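Side-chain contacts in lipoate-protein ligase, putative (Streptococcus pneumoniae, PDB 1VQZ), which is probably a member of the lipoate-protein ligase family, with a lipoyl ligase A/B catalytic domain and a smaller C-terminal domain: residues Pro116-Leu121 / Asn134-Asp139; Leu94-Ile99 / Lys142-Ala147. All coordinates share one frame; numbering follows the deposited sequence.

In the fold
Both contacts lie in the lipoyl ligase A/B catalytic domain, and their centres are about 11 Å apart. Along the chain the order is strand 93-101, helix 110-123, strand 135-138 and strand 141-151. Contact 1 is therefore nested inside the loop closed by contact 2. Strands 135-138, 141-151 and 93-101 belong to one large mixed sheet, and helix 110-123 packs on it. Strands 135-138 and 141-151 are antiparallel neighbours. Between 141-151 and 93-101 runs strand 154-162, which contact 2 spans. Asn134 O probably bonds to Asn146 N, and Leu136 O to Phe143 N, so backbone pairing joins the two contacts. Helix 110-123 thus rests on the same sheet across which contact 2 reaches.

Contact 1 of 2, residues Pro116-Leu121 / Asn134-Asp139; sequences PVINTL and NDLEID
Leu136 reaches from strand 135-138 to helix 110-123 and meets two neighbouring helix residues, one with each methyl. Its CD1 lies 3.8 Å from Val117 CG1. Val117 CB is almost as near to the same methyl. The other methyl, Leu136 CD2, lies 3.9 Å from Ile118 CD1. The forked end of the leucine thus serves both residues at once, and its side chain runs at a slant to each of them.

The torsions explain the fit. Leu136 has CG opposite its carbonyl carbon (chi1 -61°), and its CA-CB bond points at the helix. Val117 also points at the strand, and presents CG1, the branch opposite its backbone N (chi1 -178°). The CA-CB bond of Ile118 does not point at the strand; its chain turns so that CD1 reaches Leu136.

Within the helix, Thr120 OG1 bonds to Pro116 O at 2.7 Å. The hydroxyl comes from above the carbonyl plane, and Thr120 N reaches the same oxygen from the opposite face. Two donors therefore grip this carbonyl, and the threonine hydroxyl is tied back to its own helix.

Phe130, Phe143 and Cys144 from adjoining strands also touch Leu136. Tyr216 and Leu213 of helix 206-220 pack on Pro116 and Thr120.

No hydrogen bond crosses between the two segments. Helix and strand are held here by apolar contact of branched side chains, as where a helix covers the face of a sheet. The contact is buried, so its stability probably comes mainly from excluding water.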
# COMPACT_ATOMS: atom_id res chain seq x y z
N PRO A 116 -16.28 13.58 -3.15
CA PRO A 116 -17.22 12.54 -3.59
C PRO A 116 -17.57 11.50 -2.51
O PRO A 116 -18.76 11.20 -2.35
CB PRO A 116 -16.51 11.91 -4.78
CG PRO A 116 -15.68 12.99 -5.33
CD PRO A 116 -15.22 13.80 -4.16
N VAL A 117 -16.59 11.02 -1.75
CA VAL A 117 -16.92 10.09 -0.65
C VAL A 117 -17.80 10.77 0.39
O VAL A 117 -18.84 10.24 0.72
CB VAL A 117 -15.70 9.45 -0.02
CG1 VAL A 117 -16.09 8.47 1.08
CG2 VAL A 117 -14.89 8.71 -1.10
N ILE A 118 -17.39 11.97 0.84
CA ILE A 118 -18.08 12.72 1.92
C ILE A 118 -19.52 13.00 1.53
O ILE A 118 -20.44 12.90 2.36
CB ILE A 118 -17.39 14.10 2.23
CG1 ILE A 118 -15.98 13.95 2.82
CG2 ILE A 118 -18.23 14.98 3.17
CD1 ILE A 118 -15.79 12.81 3.76
N ASN A 119 -19.69 13.38 0.28
CA ASN A 119 -20.98 13.77 -0.25
C ASN A 119 -21.91 12.58 -0.48
O ASN A 119 -23.10 12.66 -0.13
CB ASN A 119 -20.79 14.57 -1.54
CG ASN A 119 -20.31 16.02 -1.28
OD1 ASN A 119 -20.31 16.51 -0.15
ND2 ASN A 119 -19.90 16.69 -2.34
N THR A 120 -21.39 11.51 -1.08
CA THR A 120 -22.09 10.20 -1.17
C THR A 120 -22.61 9.82 0.23
O THR A 120 -23.80 9.57 0.40
CB THR A 120 -21.17 9.08 -1.75
OG1 THR A 120 -20.69 9.44 -3.05
CG2 THR A 120 -21.89 7.70 -1.86
N LEU A 121 -21.74 9.85 1.24
CA LEU A 121 -22.14 9.54 2.62
C LEU A 121 -23.16 10.55 3.19
O LEU A 121 -24.11 10.14 3.88
CB LEU A 121 -20.91 9.44 3.55
CG LEU A 121 -20.07 8.17 3.31
CD1 LEU A 121 -18.77 8.25 4.04
CD2 LEU A 121 -20.80 6.91 3.70
N ASN A 134 -4.29 11.36 4.92
CA ASN A 134 -4.47 10.03 4.32
C ASN A 134 -5.60 9.17 4.92
O ASN A 134 -5.56 7.93 4.83
CB ASN A 134 -3.12 9.27 4.37
CG ASN A 134 -2.10 9.84 3.39
OD1 ASN A 134 -2.13 9.53 2.21
ND2 ASN A 134 -1.21 10.70 3.89
N ASP A 135 -6.59 9.83 5.53
CA ASP A 135 -7.78 9.14 6.03
C ASP A 135 -9.05 10.00 6.18
O ASP A 135 -9.01 11.23 6.39
CB ASP A 135 -7.49 8.44 7.36
CG ASP A 135 -6.47 9.17 8.20
OD1 ASP A 135 -6.53 10.41 8.28
OD2 ASP A 135 -5.59 8.48 8.76
N LEU A 136 -10.18 9.30 6.08
CA LEU A 136 -11.49 9.88 6.31
C LEU A 136 -12.05 9.35 7.64
O LEU A 136 -11.76 8.23 8.05
CB LEU A 136 -12.42 9.53 5.14
CG LEU A 136 -11.98 10.04 3.76
CD1 LEU A 136 -12.77 9.38 2.62
CD2 LEU A 136 -12.10 11.52 3.68
N GLU A 137 -12.89 10.14 8.29
CA GLU A 137 -13.42 9.75 9.60
C GLU A 137 -14.91 9.90 9.70
O GLU A 137 -15.48 10.75 9.01
CB GLU A 137 -12.82 10.64 10.67
CG GLU A 137 -11.47 10.20 11.16
CD GLU A 137 -10.97 11.11 12.28
OE1 GLU A 137 -11.75 11.99 12.70
OE2 GLU A 137 -9.82 10.94 12.73
N ILE A 138 -15.52 9.10 10.58
CA ILE A 138 -16.91 9.32 10.97
C ILE A 138 -16.97 9.31 12.48
O ILE A 138 -16.61 8.31 13.12
CB ILE A 138 -17.88 8.24 10.43
CG1 ILE A 138 -17.93 8.23 8.89
CG2 ILE A 138 -19.29 8.42 11.00
CD1 ILE A 138 -18.50 6.89 8.33
N ASP A 139 -17.41 10.42 13.04
CA ASP A 139 -17.48 10.56 14.48
C ASP A 139 -16.15 10.15 15.09
O ASP A 139 -16.12 9.36 16.03
CB ASP A 139 -18.62 9.70 15.05
CG ASP A 139 -18.96 10.06 16.51
OD1 ASP A 139 -19.10 11.27 16.81
OD2 ASP A 139 -19.05 9.13 17.34

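Contact 2 of 2, residues Leu94-Ile99 / Lys142-Ala147; sequences LNYTII and KFCGNA. With EDO (1,2-ethanediol), chain P.
A tyrosine hydroxyl bridges two strands that are not neighbours in the sheet: Tyr96 OH donates to Asn146 OD1 at a short 2.6 Å. The amide oxygen sits at the ring edge, near the ring plane. Ring and amide planes are only 15° apart, although the side chains cross at nearly a right angle. The hydroxyl approaches the oxygen from the side, at a C=O...donor angle of 107°, tilted a little from the carbonyl plane.

Tyr96 has CG between its backbone N and carbonyl carbon (chi1 65°), and this carries the ring across to strand 141-151. Asn146 holds CG opposite its backbone N, which brings the amide to the hydroxyl.

Cys144 SG approaches Tyr96 CE1 to 3.6 Å. The sulfur lies obliquely to the ring, 4.8 Å from the centroid of the Tyr96 ring, in a sulfur-aromatic contact. Phe113 of helix 110-123 stacks on the same ring.

A 1,2-ethanediol, probably from the crystallisation liquor, makes a weak hydrogen bond to Asn146 O.

Asn146 ND2 bonds to Asn134 OD1 and His157 ND1, so both ends of the amide are engaged. This probably fixes its flip and keeps the oxygen turned to the buried tyrosine.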
# COMPACT_ATOMS: atom_id res chain seq x y z
N LEU A 94 -13.93 -2.26 0.23
CA LEU A 94 -14.01 -1.67 -1.09
C LEU A 94 -12.73 -0.90 -1.34
O LEU A 94 -12.45 0.08 -0.65
CB LEU A 94 -15.21 -0.72 -1.20
CG LEU A 94 -15.43 -0.05 -2.57
CD1 LEU A 94 -15.58 -1.06 -3.64
CD2 LEU A 94 -16.65 0.88 -2.51
N ASN A 95 -11.98 -1.38 -2.32
CA ASN A 95 -10.71 -0.79 -2.76
C ASN A 95 -10.98 0.32 -3.77
O ASN A 95 -11.88 0.21 -4.59
CB ASN A 95 -9.81 -1.89 -3.38
CG ASN A 95 -9.43 -2.97 -2.35
OD1 ASN A 95 -9.80 -4.16 -2.47
ND2 ASN A 95 -8.78 -2.54 -1.31
N TYR A 96 -10.19 1.38 -3.70
CA TYR A 96 -10.26 2.46 -4.68
C TYR A 96 -8.87 2.67 -5.23
O TYR A 96 -7.84 2.44 -4.53
CB TYR A 96 -10.82 3.79 -4.08
CG TYR A 96 -9.94 4.41 -3.01
CD1 TYR A 96 -10.08 4.07 -1.66
CD2 TYR A 96 -8.93 5.30 -3.37
CE1 TYR A 96 -9.23 4.62 -0.70
CE2 TYR A 96 -8.09 5.84 -2.44
CZ TYR A 96 -8.23 5.51 -1.11
OH TYR A 96 -7.35 6.12 -0.23
N THR A 97 -8.83 3.14 -6.48
CA THR A 97 -7.59 3.48 -7.18
C THR A 97 -7.74 4.80 -7.94
O THR A 97 -8.64 4.94 -8.73
CB THR A 97 -7.29 2.41 -8.20
OG1 THR A 97 -7.20 1.16 -7.53
CG2 THR A 97 -6.03 2.69 -8.94
N ILE A 98 -6.86 5.76 -7.66
CA ILE A 98 -6.83 7.07 -8.32
C ILE A 98 -5.44 7.24 -8.92
O ILE A 98 -4.49 7.46 -8.20
CB ILE A 98 -7.08 8.18 -7.31
CG1 ILE A 98 -8.34 7.87 -6.49
CG2 ILE A 98 -7.24 9.55 -7.99
CD1 ILE A 98 -8.41 8.68 -5.24
N ILE A 99 -5.35 7.18 -10.24
CA ILE A 99 -4.11 7.36 -10.99
C ILE A 99 -4.11 8.62 -11.80
O ILE A 99 -5.12 8.98 -12.45
CB ILE A 99 -3.91 6.18 -11.93
CG1 ILE A 99 -3.69 4.89 -11.12
CG2 ILE A 99 -2.77 6.43 -12.90
CD1 ILE A 99 -4.21 3.65 -11.82
N LYS A 142 -11.89 6.19 11.88
CA LYS A 142 -11.39 6.10 10.51
C LYS A 142 -12.09 4.94 9.82
O LYS A 142 -12.21 3.87 10.40
CB LYS A 142 -9.87 5.87 10.49
N PHE A 143 -12.57 5.18 8.60
CA PHE A 143 -13.16 4.11 7.77
C PHE A 143 -12.47 3.96 6.41
O PHE A 143 -12.86 3.10 5.61
CB PHE A 143 -14.66 4.37 7.54
CG PHE A 143 -14.95 5.65 6.77
CD1 PHE A 143 -14.96 6.88 7.41
CD2 PHE A 143 -15.22 5.61 5.41
CE1 PHE A 143 -15.27 8.02 6.71
CE2 PHE A 143 -15.51 6.77 4.72
CZ PHE A 143 -15.52 7.96 5.36
N CYS A 144 -11.48 4.81 6.17
CA CYS A 144 -10.75 4.86 4.93
C CYS A 144 -9.28 5.20 5.20
O CYS A 144 -8.94 6.12 5.98
CB CYS A 144 -11.35 5.93 4.01
SG CYS A 144 -10.59 6.00 2.35
N GLY A 145 -8.42 4.46 4.52
CA GLY A 145 -6.98 4.64 4.63
C GLY A 145 -6.31 4.57 3.28
O GLY A 145 -6.41 3.54 2.58
N ASN A 146 -5.62 5.68 2.96
CA ASN A 146 -4.96 5.96 1.69
C ASN A 146 -3.45 5.71 1.71
O ASN A 146 -2.80 5.91 2.73
CB ASN A 146 -5.15 7.45 1.40
CG ASN A 146 -4.71 7.84 -0.02
OD1 ASN A 146 -5.17 7.26 -0.99
ND2 ASN A 146 -3.88 8.89 -0.12
N ALA A 147 -2.91 5.30 0.57
CA ALA A 147 -1.48 5.22 0.36
C ALA A 147 -1.13 5.66 -1.06
O ALA A 147 -1.85 5.42 -2.00
CB ALA A 147 -0.99 3.81 0.62
C1 EDO P . 0.11 7.25 2.28
O1 EDO P . 0.83 8.23 1.50
C2 EDO P . 0.40 7.11 3.78
O2 EDO P . 0.16 5.72 4.13